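Local coordinates for WGR domain-containing protein (Bacteroides fragilis, PDB 2RA8) that is of unknown function but joins a WGR domain, a module thought to bind nucleic acids in some relatives, to leucine-rich repeats, at residues L205-L214 with V241-F251. Numbering follows the deposited sequence.
Sequences LPDSVVEDIL and VFRPLFSKDRF
Val210 and Val241 meet methyl to methyl, tip to tip, with CG1 of Val210 3.5 Å from CG2 of Val241. This is the convex layer of a leucine-rich-repeat fold: helix 207-215 follows strand 197-201 of the long parallel sheet, and after the next strand, 223-227, the chain fills the neighbouring place with a short 3-10 turn, 243-245, and irregular loop. CG1 of Val210 stands anti to the backbone N (chi1 180°) and takes Val241, while Val210 CG2 comes in obliquely, 3.7 Å from CE1 of Phe242. Leu205 CD2 reaches the edge of the Phe242 ring near its plane, 3.7 Å from Phe242 CE1. Val241 CG1 sits over the centre of one face of that ring.

One helical turn on, the leucines take over. CD2 of Leu214 and CD2 of Leu245 are 3.5 Å apart, tighter than usual for two methyls, and the side chains cross at about a right angle. Ile213 also packs on Leu245, its CG2 3.9 Å from Leu245 CD2, and meets the edge of the Phe251 ring. Strand 223-227 forms the floor: Ile213 rests on Leu226, Phe251 on Leu224, and Leu245 on both.

Arg250 closes the far end. Leu214 CB lies over one face of its guanidinium, and NH1 gives Leu214 O a weak, strongly bent hydrogen bond. The bend at chi3 (-59°) brings the head back over its own loop, where Arg250 NE donates to Pro244 O at 3.2 Å; the oxygen lies near the guanidinium plane, while NE stands well above the carbonyl plane, 53° out of it. Behind it, Ser247 OG accepts from Arg250 N in an ST motif, 3.2 Å between the two atoms.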
loop_
_atom_site.group_PDB
_atom_site.type_symbol
_atom_site.label_atom_id
_atom_site.label_comp_id
_atom_site.label_asym_id
_atom_site.label_seq_id
_atom_site.Cartn_x
_atom_site.Cartn_y
_atom_site.Cartn_z
ATOM N N LEU A 205 -17.810 -11.554 -9.459
ATOM C CA LEU A 205 -19.073 -10.790 -9.404
ATOM C C LEU A 205 -20.235 -11.688 -9.863
ATOM O O LEU A 205 -20.252 -12.151 -11.010
ATOM C CB LEU A 205 -18.995 -9.476 -10.190
ATOM C CG LEU A 205 -20.251 -8.544 -10.148
ATOM C CD1 LEU A 205 -20.221 -7.491 -8.997
ATOM C CD2 LEU A 205 -20.211 -7.767 -11.563
ATOM N N PRO A 206 -21.237 -11.914 -8.911
ATOM C CA PRO A 206 -22.366 -12.787 -9.253
ATOM C C PRO A 206 -23.268 -12.179 -10.307
ATOM O O PRO A 206 -23.337 -10.959 -10.446
ATOM C CB PRO A 206 -23.099 -12.951 -7.917
ATOM C CG PRO A 206 -22.021 -12.765 -6.902
ATOM C CD PRO A 206 -21.239 -11.605 -7.471
ATOM N N ASP A 207 -23.964 -13.024 -11.062
ATOM C CA ASP A 207 -24.881 -12.547 -12.090
ATOM C C ASP A 207 -26.034 -11.792 -11.461
ATOM O O ASP A 207 -26.638 -10.926 -12.091
ATOM C CB ASP A 207 -25.425 -13.726 -12.914
ATOM C CG ASP A 207 -24.473 -14.157 -14.024
ATOM O OD1 ASP A 207 -24.677 -15.250 -14.597
ATOM O OD2 ASP A 207 -23.529 -13.399 -14.332
ATOM N N SER A 208 -26.343 -12.111 -10.207
ATOM C CA SER A 208 -27.434 -11.441 -9.503
ATOM C C SER A 208 -27.177 -9.961 -9.391
ATOM O O SER A 208 -28.092 -9.150 -9.533
ATOM C CB SER A 208 -27.624 -12.041 -8.109
ATOM O OG SER A 208 -26.388 -12.164 -7.429
ATOM N N VAL A 209 -25.925 -9.592 -9.156
ATOM C CA VAL A 209 -25.561 -8.185 -9.045
ATOM C C VAL A 209 -25.756 -7.474 -10.366
ATOM O O VAL A 209 -26.344 -6.389 -10.420
ATOM C CB VAL A 209 -24.095 -8.034 -8.592
ATOM C CG1 VAL A 209 -23.704 -6.568 -8.573
ATOM C CG2 VAL A 209 -23.917 -8.662 -7.208
ATOM N N VAL A 210 -25.270 -8.076 -11.448
ATOM C CA VAL A 210 -25.421 -7.468 -12.762
ATOM C C VAL A 210 -26.891 -7.311 -13.112
ATOM O O VAL A 210 -27.299 -6.301 -13.704
ATOM C CB VAL A 210 -24.731 -8.313 -13.856
ATOM C CG1 VAL A 210 -24.908 -7.652 -15.209
ATOM C CG2 VAL A 210 -23.246 -8.464 -13.544
ATOM N N GLU A 211 -27.699 -8.300 -12.742
ATOM C CA GLU A 211 -29.129 -8.253 -13.033
ATOM C C GLU A 211 -29.818 -7.152 -12.267
ATOM O O GLU A 211 -30.790 -6.562 -12.749
ATOM C CB GLU A 211 -29.777 -9.608 -12.736
ATOM C CG GLU A 211 -29.271 -10.710 -13.664
ATOM C CD GLU A 211 -30.005 -12.022 -13.489
ATOM O OE1 GLU A 211 -31.193 -12.093 -13.873
ATOM O OE2 GLU A 211 -29.392 -12.980 -12.967
ATOM N N ASP A 212 -29.331 -6.865 -11.064
ATOM C CA ASP A 212 -29.899 -5.773 -10.285
ATOM C C ASP A 212 -29.648 -4.486 -11.035
ATOM O O ASP A 212 -30.537 -3.644 -11.162
ATOM C CB ASP A 212 -29.269 -5.689 -8.892
ATOM C CG ASP A 212 -29.779 -6.768 -7.956
ATOM O OD1 ASP A 212 -30.894 -7.285 -8.195
ATOM O OD2 ASP A 212 -29.076 -7.091 -6.970
ATOM N N ILE A 213 -28.441 -4.331 -11.562
ATOM C CA ILE A 213 -28.105 -3.128 -12.314
ATOM C C ILE A 213 -28.959 -3.020 -13.561
ATOM O O ILE A 213 -29.577 -1.985 -13.809
ATOM C CB ILE A 213 -26.615 -3.126 -12.694
ATOM C CG1 ILE A 213 -25.775 -3.212 -11.418
ATOM C CG2 ILE A 213 -26.275 -1.872 -13.473
ATOM C CD1 ILE A 213 -24.309 -3.480 -11.659
ATOM N N LEU A 214 -29.024 -4.099 -14.338
ATOM C CA LEU A 214 -29.814 -4.111 -15.568
ATOM C C LEU A 214 -31.269 -3.844 -15.269
ATOM O O LEU A 214 -31.981 -3.229 -16.069
ATOM C CB LEU A 214 -29.700 -5.471 -16.270
ATOM C CG LEU A 214 -28.322 -6.076 -16.526
ATOM C CD1 LEU A 214 -28.466 -7.278 -17.461
ATOM C CD2 LEU A 214 -27.409 -5.049 -17.142
ATOM N N VAL A 241 -22.873 -11.408 -20.032
ATOM C CA VAL A 241 -23.811 -10.769 -19.123
ATOM C C VAL A 241 -23.600 -9.271 -19.072
ATOM O O VAL A 241 -24.553 -8.499 -18.923
ATOM C CB VAL A 241 -23.660 -11.365 -17.701
ATOM C CG1 VAL A 241 -22.276 -11.068 -17.162
ATOM C CG2 VAL A 241 -24.731 -10.816 -16.783
ATOM N N PHE A 242 -22.349 -8.850 -19.216
ATOM C CA PHE A 242 -22.007 -7.435 -19.164
ATOM C C PHE A 242 -22.380 -6.663 -20.420
ATOM O O PHE A 242 -22.646 -5.459 -20.370
ATOM C CB PHE A 242 -20.505 -7.281 -18.906
ATOM C CG PHE A 242 -20.041 -7.908 -17.622
ATOM C CD1 PHE A 242 -20.467 -7.414 -16.393
ATOM C CD2 PHE A 242 -19.169 -8.986 -17.639
ATOM C CE1 PHE A 242 -20.025 -7.990 -15.203
ATOM C CE2 PHE A 242 -18.727 -9.560 -16.461
ATOM C CZ PHE A 242 -19.158 -9.060 -15.240
ATOM N N ARG A 243 -22.439 -7.362 -21.548
ATOM C CA ARG A 243 -22.727 -6.722 -22.819
ATOM C C ARG A 243 -23.881 -5.739 -22.852
ATOM O O ARG A 243 -23.735 -4.640 -23.376
ATOM C CB ARG A 243 -22.898 -7.793 -23.919
ATOM C CG ARG A 243 -21.596 -8.535 -24.270
ATOM C CD ARG A 243 -21.764 -9.483 -25.471
ATOM N NE ARG A 243 -20.722 -9.269 -26.478
ATOM C CZ ARG A 243 -19.540 -9.879 -26.490
ATOM N NH1 ARG A 243 -19.232 -10.761 -25.549
ATOM N NH2 ARG A 243 -18.657 -9.600 -27.439
ATOM N N PRO A 244 -25.049 -6.102 -22.300
ATOM C CA PRO A 244 -26.166 -5.146 -22.334
ATOM C C PRO A 244 -25.905 -3.815 -21.647
ATOM O O PRO A 244 -26.620 -2.838 -21.890
ATOM C CB PRO A 244 -27.304 -5.922 -21.680
ATOM C CG PRO A 244 -27.007 -7.340 -22.076
ATOM C CD PRO A 244 -25.509 -7.426 -21.848
ATOM N N LEU A 245 -24.881 -3.769 -20.790
ATOM C CA LEU A 245 -24.512 -2.541 -20.075
ATOM C C LEU A 245 -23.946 -1.500 -21.009
ATOM O O LEU A 245 -24.031 -0.301 -20.749
ATOM C CB LEU A 245 -23.460 -2.836 -18.998
ATOM C CG LEU A 245 -23.884 -3.688 -17.806
ATOM C CD1 LEU A 245 -22.648 -4.212 -17.083
ATOM C CD2 LEU A 245 -24.736 -2.854 -16.867
ATOM N N PHE A 246 -23.353 -1.965 -22.103
ATOM C CA PHE A 246 -22.751 -1.080 -23.089
ATOM C C PHE A 246 -23.821 -0.507 -24.009
ATOM O O PHE A 246 -23.817 -0.753 -25.214
ATOM C CB PHE A 246 -21.710 -1.859 -23.910
ATOM C CG PHE A 246 -20.490 -2.287 -23.115
ATOM C CD1 PHE A 246 -19.254 -1.682 -23.342
ATOM C CD2 PHE A 246 -20.574 -3.305 -22.174
ATOM C CE1 PHE A 246 -18.112 -2.093 -22.638
ATOM C CE2 PHE A 246 -19.438 -3.721 -21.470
ATOM C CZ PHE A 246 -18.213 -3.114 -21.707
ATOM N N SER A 247 -24.734 0.275 -23.443
ATOM C CA SER A 247 -25.824 0.859 -24.218
ATOM C C SER A 247 -26.087 2.302 -23.882
ATOM O O SER A 247 -26.369 2.640 -22.731
ATOM C CB SER A 247 -27.103 0.048 -23.987
ATOM O OG SER A 247 -28.249 0.774 -24.397
ATOM N N LYS A 248 -26.008 3.174 -24.883
ATOM C CA LYS A 248 -26.255 4.586 -24.646
ATOM C C LYS A 248 -27.680 4.808 -24.178
ATOM O O LYS A 248 -27.950 5.711 -23.385
ATOM C CB LYS A 248 -25.980 5.414 -25.912
ATOM C CG LYS A 248 -26.911 5.148 -27.085
ATOM C CD LYS A 248 -26.598 6.112 -28.227
ATOM C CE LYS A 248 -27.641 6.042 -29.334
ATOM N NZ LYS A 248 -27.785 4.670 -29.888
ATOM N N ASP A 249 -28.603 3.982 -24.657
ATOM C CA ASP A 249 -29.994 4.115 -24.244
ATOM C C ASP A 249 -30.137 3.820 -22.760
ATOM O O ASP A 249 -30.936 4.452 -22.065
ATOM C CB ASP A 249 -30.899 3.170 -25.047
ATOM C CG ASP A 249 -31.022 3.574 -26.508
ATOM O OD1 ASP A 249 -31.240 4.774 -26.781
ATOM O OD2 ASP A 249 -30.909 2.688 -27.385
ATOM N N ARG A 250 -29.351 2.869 -22.257
ATOM C CA ARG A 250 -29.426 2.520 -20.841
ATOM C C ARG A 250 -28.790 3.572 -19.948
ATOM O O ARG A 250 -29.375 3.976 -18.936
ATOM C CB ARG A 250 -28.753 1.169 -20.596
ATOM C CG ARG A 250 -28.817 0.690 -19.141
ATOM C CD ARG A 250 -28.121 -0.652 -18.981
ATOM N NE ARG A 250 -28.722 -1.674 -19.829
ATOM C CZ ARG A 250 -29.880 -2.273 -19.570
ATOM N NH1 ARG A 250 -30.563 -1.957 -18.477
ATOM N NH2 ARG A 250 -30.361 -3.178 -20.413
ATOM N N PHE A 251 -27.597 4.026 -20.328
ATOM C CA PHE A 251 -26.852 5.028 -19.565
ATOM C C PHE A 251 -26.546 6.201 -20.462
ATOM O O PHE A 251 -25.402 6.386 -20.896
ATOM C CB PHE A 251 -25.529 4.410 -19.058
ATOM C CG PHE A 251 -25.720 3.193 -18.187
ATOM C CD1 PHE A 251 -25.049 2.008 -18.466
ATOM C CD2 PHE A 251 -26.548 3.241 -17.073
ATOM C CE1 PHE A 251 -25.201 0.888 -17.646
ATOM C CE2 PHE A 251 -26.701 2.119 -16.251
ATOM C CZ PHE A 251 -26.026 0.948 -16.542
#